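PDB 6LVU: acyl carrier protein from Thermotoga maritima MSB8, which probably carries the growing acyl chain through the steps of fatty acid biosynthesis. Local coordinates for residues A[26-32]-A[66-72]; A[54-59]-A[75-80]. All blocks are in the same frame, centred on the assembly; numbering follows the deposited sequence.

Contact 1 of 2, residues A[26-32]-A[66-72]; sequences VTEEAKL and ISTVGDI
A capping box opens helix 69-79 of this carrier-protein helical bundle, and the loop 26-32, from the long connection between helices 4-19 and 42-54, pairs with that helix start. T68 is the N-cap: with chi1 p (66°) and psi 171°, its OG1 accepts from D71 N (3.2 Å), while D71 OD2 accepts from T68 N (3.2 Å) and S67 N (2.8 Å). The V69 and G70 amides, which have no acceptor in the preceding helical turn, are satisfied by the loop: V69 N donates to A30 O (2.9 Å, 151°) and G70 N to E28 O (2.9 Å, 142°). A type I turn from T27 to A30, closed by A30 N to T27 O (3.2 Å), presents these carbonyls. Next to it K31 and T68 form a single beta bridge, CA-CA 4.1 Å, and L32 N donates to S67 O (3.1 Å). G70 suits the close approach to E28, since a CB there would clash with E28 O. Outside both segments, R4 neutralises the E28 carboxylate. Inward, V69 (chi1 t) sets CG2 3.9 Å from V26 CG1 and 4.2 Å from A30 CB; L32, chi1 m, brings CD1 to 3.9 Å from I72 CD1.

Contact 2 of 2, residues A[54-59]-A[75-80]; sequences FGVKVD and YIEKKL
F54 overlaps I76 with one face of its ring: I76 CG2 stands 4.0 Å from the ring centroid, 23° off the normal, a CH-pi contact, and F54 CE2 lies 3.6 Å from I76 CD1. F54 (chi1 m, chi2 -81°) ends helix 42-54, and its CA-CB bond points toward helix 69-79. The chain leaves the helix at G55 through positive phi (68/43), then runs extended from V56 to D59, with phi between -145° and -83° and psi between 149° and 174°. This run is antiparallel to the helix direction, from beside K79 back to Y75, CA-CA being 6.4 Å for V56 to K79 and 8.1 Å for V58 to Y75. V56, chi1 m, directs CG1 to K79 CB and L80 CD2, both at 3.6 Å, and L80 CD2 comes within 3.4 Å of F54 O. K57 points away and pairs with E51 in a salt bridge; V58 N also hydrogen-bonds E51. Y75, chi1 t and chi2 97°, reaches out from the helix to the loop: its CE2 is 3.4 Å from V58 CG1, and its OH accepts from D59 N (3.2 Å, 164°) while also hydrogen-bonding D62. This is helix-end packing within the carrier-protein helical bundle, joining the C-terminal end of helix 69-79 to the exit of helix 42-54, with I76 extending it to I7 and V11 of helix 4-19 and to F50. The chemistry is mostly apolar, so between these segments the loop is held mainly by side-chain packing, with the Y75 hydroxyl supplying the one polar tie.

How the contacts relate
Helix 69-79 serves both contacts: contact 1 holds its first turn and contact 2 its last, their centres about 15 Å apart. The segments alternate along the chain. They differ in means, since contact 1 uses three backbone hydrogen bonds whereas contact 2 has one, to a tyrosine hydroxyl. Contact 1 lies deeper, its centre about 7 Å from the centre of the chain, against about 11 Å for contact 2. The L32 side chain is about 9 Å from that of S40, the predicted phosphopantetheine attachment residue, unmodified here; contact 2 lies away from it. A bound zinc ion lies about 9 Å from the V26 side chain, and one about 8 Å from that of F54.

Contact 1 of 2, residues A[26-32]-A[66-72]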
ATOM      1  N   VAL A  26       9.799   3.340  -3.885  1.00 23.78           N
ATOM      2  CA  VAL A  26       8.777   2.479  -3.301  1.00 23.15           C
ATOM      3  C   VAL A  26       9.356   1.071  -3.220  1.00 21.92           C
ATOM      4  O   VAL A  26       9.365   0.324  -4.197  1.00 26.41           O
ATOM      5  CB  VAL A  26       7.473   2.526  -4.095  1.00 25.13           C
ATOM      6  CG1 VAL A  26       6.410   1.631  -3.442  1.00 22.79           C
ATOM      7  CG2 VAL A  26       6.992   3.961  -4.203  1.00 19.93           C
ATOM      8  N   THR A  27       9.834   0.702  -2.040  1.00 21.96           N
ATOM      9  CA  THR A  27      10.377  -0.619  -1.775  1.00 21.66           C
ATOM     10  C   THR A  27       9.539  -1.292  -0.701  1.00 24.15           C
ATOM     11  O   THR A  27       8.714  -0.656  -0.037  1.00 21.55           O
ATOM     12  CB  THR A  27      11.832  -0.531  -1.322  1.00 21.26           C
ATOM     13  OG1 THR A  27      11.881   0.165  -0.073  1.00 24.90           O
ATOM     14  CG2 THR A  27      12.672   0.229  -2.359  1.00 23.27           C
ATOM     15  N   GLU A  28       9.757  -2.602  -0.535  1.00 18.41           N
ATOM     16  CA  GLU A  28       9.059  -3.337   0.515  1.00 27.11           C
ATOM     17  C   GLU A  28       9.261  -2.716   1.894  1.00 22.32           C
ATOM     18  O   GLU A  28       8.349  -2.756   2.726  1.00 25.16           O
ATOM     19  CB  GLU A  28       9.525  -4.794   0.559  1.00 31.61           C
ATOM     20  CG  GLU A  28       9.119  -5.662  -0.629  1.00 35.76           C
ATOM     21  CD  GLU A  28       7.932  -6.557  -0.320  1.00 36.03           C
ATOM     22  OE1 GLU A  28       7.690  -6.808   0.886  1.00 28.28           O
ATOM     23  OE2 GLU A  28       7.286  -7.053  -1.284  1.00 31.20           O
ATOM     24  N   GLU A  29      10.427  -2.121   2.147  1.00 21.86           N
ATOM     25  CA  GLU A  29      10.793  -1.611   3.470  1.00 27.50           C
ATOM     26  C   GLU A  29      10.379  -0.168   3.707  1.00 23.07           C
ATOM     27  O   GLU A  29      10.566   0.327   4.821  1.00 30.40           O
ATOM     28  CB  GLU A  29      12.310  -1.702   3.702  1.00 25.53           C
ATOM     29  CG  GLU A  29      12.870  -3.102   3.934  1.00 34.69           C
ATOM     30  CD  GLU A  29      12.777  -3.988   2.714  1.00 40.23           C
ATOM     31  OE1 GLU A  29      13.102  -3.515   1.591  1.00 43.14           O
ATOM     32  OE2 GLU A  29      12.375  -5.161   2.888  1.00 40.73           O
ATOM     33  N   ALA A  30       9.874   0.520   2.687  1.00 20.52           N
ATOM     34  CA  ALA A  30       9.558   1.940   2.807  1.00 20.35           C
ATOM     35  C   ALA A  30       8.356   2.147   3.723  1.00 26.12           C
ATOM     36  O   ALA A  30       7.314   1.508   3.553  1.00 27.72           O
ATOM     37  CB  ALA A  30       9.283   2.543   1.425  1.00 16.46           C
ATOM     38  N   LYS A  31       8.500   3.045   4.692  1.00 25.24           N
ATOM     39  CA  LYS A  31       7.381   3.435   5.537  1.00 24.27           C
ATOM     40  C   LYS A  31       6.574   4.494   4.793  1.00 24.47           C
ATOM     41  O   LYS A  31       7.148   5.413   4.195  1.00 22.26           O
ATOM     42  CB  LYS A  31       7.922   3.958   6.870  1.00 26.00           C
ATOM     43  CG  LYS A  31       8.756   2.881   7.579  1.00 35.41           C
ATOM     44  CD  LYS A  31       9.642   3.407   8.702  1.00 37.00           C
ATOM     45  CE  LYS A  31       9.105   3.091  10.074  1.00 38.02           C
ATOM     46  NZ  LYS A  31       7.824   3.785  10.369  1.00 42.20           N
ATOM     47  N   LEU A  32       5.246   4.331   4.768  1.00 24.26           N
ATOM     48  CA  LEU A  32       4.415   5.267   4.012  1.00 24.33           C
ATOM     49  C   LEU A  32       4.674   6.698   4.461  1.00 25.31           C
ATOM     50  O   LEU A  32       4.971   7.575   3.641  1.00 27.41           O
ATOM     51  CB  LEU A  32       2.928   4.938   4.171  1.00 30.52           C
ATOM     52  CG  LEU A  32       2.226   3.692   3.616  1.00 30.06           C
ATOM     53  CD1 LEU A  32       2.776   3.250   2.256  1.00 21.68           C
ATOM     54  CD2 LEU A  32       2.294   2.568   4.637  1.00 22.82           C
ATOM     55  N   ILE A  66      -0.610  -1.079   9.573  1.00 32.21           N
ATOM     56  CA  ILE A  66       0.063  -0.975   8.284  1.00 25.57           C
ATOM     57  C   ILE A  66       1.065   0.168   8.352  1.00 30.23           C
ATOM     58  O   ILE A  66       0.689   1.339   8.407  1.00 32.23           O
ATOM     59  CB  ILE A  66      -0.934  -0.781   7.142  1.00 26.18           C
ATOM     60  CG1 ILE A  66      -1.782  -2.042   6.972  1.00 20.35           C
ATOM     61  CG2 ILE A  66      -0.192  -0.514   5.859  1.00 27.84           C
ATOM     62  CD1 ILE A  66      -2.944  -1.839   6.075  1.00 33.31           C
ATOM     63  N   SER A  67       2.349  -0.171   8.324  1.00 24.34           N
ATOM     64  CA  SER A  67       3.414   0.809   8.446  1.00 20.40           C
ATOM     65  C   SER A  67       4.242   0.957   7.183  1.00 20.66           C
ATOM     66  O   SER A  67       4.616   2.076   6.829  1.00 22.28           O
ATOM     67  CB  SER A  67       4.327   0.421   9.617  1.00 25.05           C
ATOM     68  OG  SER A  67       5.389   1.338   9.766  1.00 35.31           O
ATOM     69  N   THR A  68       4.491  -0.128   6.456  1.00 17.32           N
ATOM     70  CA  THR A  68       5.351  -0.115   5.280  1.00 19.33           C
ATOM     71  C   THR A  68       4.594  -0.581   4.043  1.00 20.79           C
ATOM     72  O   THR A  68       3.468  -1.087   4.117  1.00 19.65           O
ATOM     73  CB  THR A  68       6.566  -1.024   5.460  1.00 21.72           C
ATOM     74  OG1 THR A  68       6.117  -2.379   5.546  1.00 21.60           O
ATOM     75  CG2 THR A  68       7.331  -0.664   6.698  1.00 18.55           C
ATOM     76  N   VAL A  69       5.248  -0.414   2.893  1.00 17.21           N
ATOM     77  CA  VAL A  69       4.709  -0.937   1.644  1.00 17.15           C
ATOM     78  C   VAL A  69       4.553  -2.450   1.729  1.00 14.51           C
ATOM     79  O   VAL A  69       3.537  -3.006   1.303  1.00 12.65           O
ATOM     80  CB  VAL A  69       5.614  -0.529   0.467  1.00 21.50           C
ATOM     81  CG1 VAL A  69       5.213  -1.259  -0.809  1.00 18.53           C
ATOM     82  CG2 VAL A  69       5.564   0.958   0.267  1.00 24.02           C
ATOM     83  N   GLY A  70       5.551  -3.129   2.305  1.00 16.24           N
ATOM     84  CA  GLY A  70       5.476  -4.575   2.452  1.00 15.17           C
ATOM     85  C   GLY A  70       4.289  -5.030   3.276  1.00 15.44           C
ATOM     86  O   GLY A  70       3.726  -6.099   3.016  1.00 17.93           O
ATOM     87  N   ASP A  71       3.878  -4.221   4.255  1.00 16.79           N
ATOM     88  CA  ASP A  71       2.696  -4.547   5.054  1.00 14.53           C
ATOM     89  C   ASP A  71       1.454  -4.617   4.185  1.00 16.66           C
ATOM     90  O   ASP A  71       0.617  -5.516   4.347  1.00 19.80           O
ATOM     91  CB  ASP A  71       2.485  -3.495   6.142  1.00 14.98           C
ATOM     92  CG  ASP A  71       3.419  -3.666   7.311  1.00 19.24           C
ATOM     93  OD1 ASP A  71       3.980  -4.769   7.455  1.00 17.79           O
ATOM     94  OD2 ASP A  71       3.582  -2.695   8.091  1.00 19.72           O
ATOM     95  N   ILE A  72       1.286  -3.634   3.291  1.00 15.56           N
ATOM     96  CA  ILE A  72       0.158  -3.610   2.365  1.00 19.85           C
ATOM     97  C   ILE A  72       0.167  -4.848   1.485  1.00 14.43           C
ATOM     98  O   ILE A  72      -0.838  -5.546   1.346  1.00 14.85           O
ATOM     99  CB  ILE A  72       0.187  -2.332   1.507  1.00 15.98           C
ATOM    100  CG1 ILE A  72      -0.137  -1.113   2.343  1.00 17.93           C
ATOM    101  CG2 ILE A  72      -0.753  -2.454   0.317  1.00 22.48           C
ATOM    102  CD1 ILE A  72       0.527   0.130   1.830  1.00 18.22           C
TER

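Contact 2 of 2, residues A[54-59]-A[75-80]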
ATOM      1  N   PHE A  54      -7.663  -5.215  -6.240  1.00 21.43           N
ATOM      2  CA  PHE A  54      -7.479  -6.653  -6.122  1.00 20.23           C
ATOM      3  C   PHE A  54      -8.749  -7.382  -5.724  1.00 26.34           C
ATOM      4  O   PHE A  54      -8.726  -8.614  -5.601  1.00 30.23           O
ATOM      5  CB  PHE A  54      -6.376  -6.967  -5.111  1.00 18.74           C
ATOM      6  CG  PHE A  54      -5.053  -6.360  -5.455  1.00 17.45           C
ATOM      7  CD1 PHE A  54      -4.223  -6.960  -6.372  1.00 16.37           C
ATOM      8  CD2 PHE A  54      -4.654  -5.177  -4.865  1.00 16.36           C
ATOM      9  CE1 PHE A  54      -3.004  -6.393  -6.694  1.00 18.83           C
ATOM     10  CE2 PHE A  54      -3.440  -4.608  -5.175  1.00 18.84           C
ATOM     11  CZ  PHE A  54      -2.612  -5.212  -6.093  1.00 15.95           C
ATOM     12  N   GLY A  55      -9.830  -6.661  -5.456  1.00 28.38           N
ATOM     13  CA  GLY A  55     -11.067  -7.311  -5.059  1.00 30.09           C
ATOM     14  C   GLY A  55     -10.976  -7.961  -3.700  1.00 30.19           C
ATOM     15  O   GLY A  55     -11.425  -9.101  -3.532  1.00 33.87           O
ATOM     16  N   VAL A  56     -10.360  -7.278  -2.737  1.00 26.58           N
ATOM     17  CA  VAL A  56     -10.291  -7.718  -1.353  1.00 27.58           C
ATOM     18  C   VAL A  56     -10.785  -6.557  -0.522  1.00 29.72           C
ATOM     19  O   VAL A  56     -10.983  -5.458  -1.029  1.00 35.68           O
ATOM     20  CB  VAL A  56      -8.869  -8.118  -0.915  1.00 28.74           C
ATOM     21  CG1 VAL A  56      -8.379  -9.343  -1.691  1.00 31.43           C
ATOM     22  CG2 VAL A  56      -7.920  -6.947  -1.108  1.00 29.63           C
ATOM     23  N   LYS A  57     -10.929  -6.778   0.777  1.00 31.48           N
ATOM     24  CA  LYS A  57     -11.156  -5.632   1.638  1.00 37.90           C
ATOM     25  C   LYS A  57     -10.487  -5.852   2.978  1.00 34.21           C
ATOM     26  O   LYS A  57     -10.133  -6.969   3.361  1.00 31.95           O
ATOM     27  CB  LYS A  57     -12.660  -5.326   1.824  1.00 42.62           C
ATOM     28  CG  LYS A  57     -13.216  -4.313   0.791  1.00 42.37           C
ATOM     29  CD  LYS A  57     -14.410  -3.488   1.304  1.00 49.30           C
ATOM     30  CE  LYS A  57     -14.115  -2.749   2.618  1.00 47.67           C
ATOM     31  NZ  LYS A  57     -13.632  -1.333   2.439  1.00 46.90           N
ATOM     32  N   VAL A  58     -10.311  -4.749   3.686  1.00 39.35           N
ATOM     33  CA  VAL A  58      -9.464  -4.717   4.859  1.00 45.60           C
ATOM     34  C   VAL A  58     -10.338  -4.256   6.012  1.00 43.83           C
ATOM     35  O   VAL A  58     -11.387  -3.631   5.824  1.00 43.82           O
ATOM     36  CB  VAL A  58      -8.263  -3.771   4.690  1.00 43.70           C
ATOM     37  CG1 VAL A  58      -7.545  -4.027   3.369  1.00 37.84           C
ATOM     38  CG2 VAL A  58      -8.703  -2.340   4.863  1.00 49.93           C
ATOM     39  N   ASP A  59      -9.915  -4.613   7.214  1.00 44.60           N
ATOM     40  CA  ASP A  59     -10.569  -4.122   8.410  1.00 45.96           C
ATOM     41  C   ASP A  59     -10.027  -2.733   8.736  1.00 47.33           C
ATOM     42  O   ASP A  59      -8.864  -2.422   8.456  1.00 45.69           O
ATOM     43  CB  ASP A  59     -10.318  -5.098   9.562  1.00 53.84           C
ATOM     44  CG  ASP A  59     -11.245  -4.881  10.738  1.00 60.64           C
ATOM     45  OD1 ASP A  59     -12.104  -3.970  10.688  1.00 63.81           O
ATOM     46  OD2 ASP A  59     -11.113  -5.644  11.720  1.00 63.34           O
ATOM     47  N   TYR A  75      -0.726  -7.917   3.510  1.00 15.38           N
ATOM     48  CA  TYR A  75      -2.141  -7.960   3.827  1.00 17.64           C
ATOM     49  C   TYR A  75      -2.960  -8.352   2.599  1.00 18.91           C
ATOM     50  O   TYR A  75      -3.865  -9.187   2.692  1.00 21.09           O
ATOM     51  CB  TYR A  75      -2.587  -6.622   4.407  1.00 20.02           C
ATOM     52  CG  TYR A  75      -3.920  -6.685   5.102  1.00 26.02           C
ATOM     53  CD1 TYR A  75      -4.000  -6.824   6.482  1.00 36.89           C
ATOM     54  CD2 TYR A  75      -5.109  -6.618   4.378  1.00 34.49           C
ATOM     55  CE1 TYR A  75      -5.232  -6.891   7.124  1.00 36.36           C
ATOM     56  CE2 TYR A  75      -6.344  -6.687   5.014  1.00 35.01           C
ATOM     57  CZ  TYR A  75      -6.399  -6.819   6.382  1.00 37.76           C
ATOM     58  OH  TYR A  75      -7.634  -6.881   6.999  1.00 44.07           O
ATOM     59  N   ILE A  76      -2.630  -7.793   1.429  1.00 15.03           N
ATOM     60  CA  ILE A  76      -3.329  -8.179   0.206  1.00 14.95           C
ATOM     61  C   ILE A  76      -3.088  -9.647  -0.110  1.00 24.24           C
ATOM     62  O   ILE A  76      -4.025 -10.383  -0.456  1.00 23.36           O
ATOM     63  CB  ILE A  76      -2.906  -7.279  -0.972  1.00 13.73           C
ATOM     64  CG1 ILE A  76      -3.317  -5.835  -0.707  1.00 15.08           C
ATOM     65  CG2 ILE A  76      -3.594  -7.718  -2.223  1.00 14.24           C
ATOM     66  CD1 ILE A  76      -2.723  -4.861  -1.678  1.00 15.35           C
ATOM     67  N   GLU A  77      -1.832 -10.100   0.020  1.00 15.97           N
ATOM     68  CA  GLU A  77      -1.496 -11.460  -0.363  1.00 20.85           C
ATOM     69  C   GLU A  77      -2.239 -12.483   0.484  1.00 19.31           C
ATOM     70  O   GLU A  77      -2.622 -13.542  -0.022  1.00 20.25           O
ATOM     71  CB  GLU A  77       0.015 -11.682  -0.263  1.00 19.39           C
ATOM     72  CG  GLU A  77       0.440 -13.038  -0.783  1.00 20.94           C
ATOM     73  CD  GLU A  77       1.942 -13.256  -0.688  1.00 29.59           C
ATOM     74  OE1 GLU A  77       2.449 -14.154  -1.402  1.00 26.05           O
ATOM     75  OE2 GLU A  77       2.610 -12.542   0.105  1.00 28.26           O
ATOM     76  N   LYS A  78      -2.476 -12.183   1.757  1.00 20.20           N
ATOM     77  CA  LYS A  78      -3.186 -13.140   2.602  1.00 30.12           C
ATOM     78  C   LYS A  78      -4.676 -13.202   2.266  1.00 27.24           C
ATOM     79  O   LYS A  78      -5.279 -14.276   2.337  1.00 28.98           O
ATOM     80  CB  LYS A  78      -2.988 -12.794   4.079  1.00 28.66           C
ATOM     81  CG  LYS A  78      -3.811 -13.671   5.024  1.00 42.96           C
ATOM     82  CD  LYS A  78      -3.201 -13.773   6.418  1.00 50.23           C
ATOM     83  CE  LYS A  78      -2.967 -12.404   7.032  1.00 51.23           C
ATOM     84  NZ  LYS A  78      -4.195 -11.868   7.683  1.00 62.23           N
ATOM     85  N   LYS A  79      -5.275 -12.095   1.850  1.00 23.65           N
ATOM     86  CA  LYS A  79      -6.685 -12.152   1.474  1.00 34.26           C
ATOM     87  C   LYS A  79      -6.908 -12.839   0.134  1.00 35.46           C
ATOM     88  O   LYS A  79      -8.056 -13.101  -0.230  1.00 44.36           O
ATOM     89  CB  LYS A  79      -7.287 -10.741   1.432  1.00 28.62           C
ATOM     90  CG  LYS A  79      -7.849 -10.247   2.770  1.00 34.21           C
ATOM     91  CD  LYS A  79      -6.846  -9.463   3.590  1.00 36.78           C
ATOM     92  CE  LYS A  79      -7.389  -9.201   4.997  1.00 42.72           C
ATOM     93  NZ  LYS A  79      -7.971 -10.433   5.631  1.00 44.71           N
ATOM     94  N   LEU A  80      -5.853 -13.134  -0.610  1.00 33.68           N
ATOM     95  CA  LEU A  80      -5.980 -13.870  -1.858  1.00 33.30           C
ATOM     96  C   LEU A  80      -4.729 -14.680  -2.152  1.00 41.81           C
ATOM     97  O   LEU A  80      -4.526 -15.736  -1.541  1.00 44.91           O
ATOM     98  CB  LEU A  80      -6.330 -12.936  -3.018  1.00 38.56           C
ATOM     99  CG  LEU A  80      -5.714 -11.568  -3.327  1.00 31.61           C
ATOM    100  CD1 LEU A  80      -4.321 -11.609  -3.894  1.00 28.99           C
ATOM    101  CD2 LEU A  80      -6.650 -10.946  -4.349  1.00 33.49           C
TER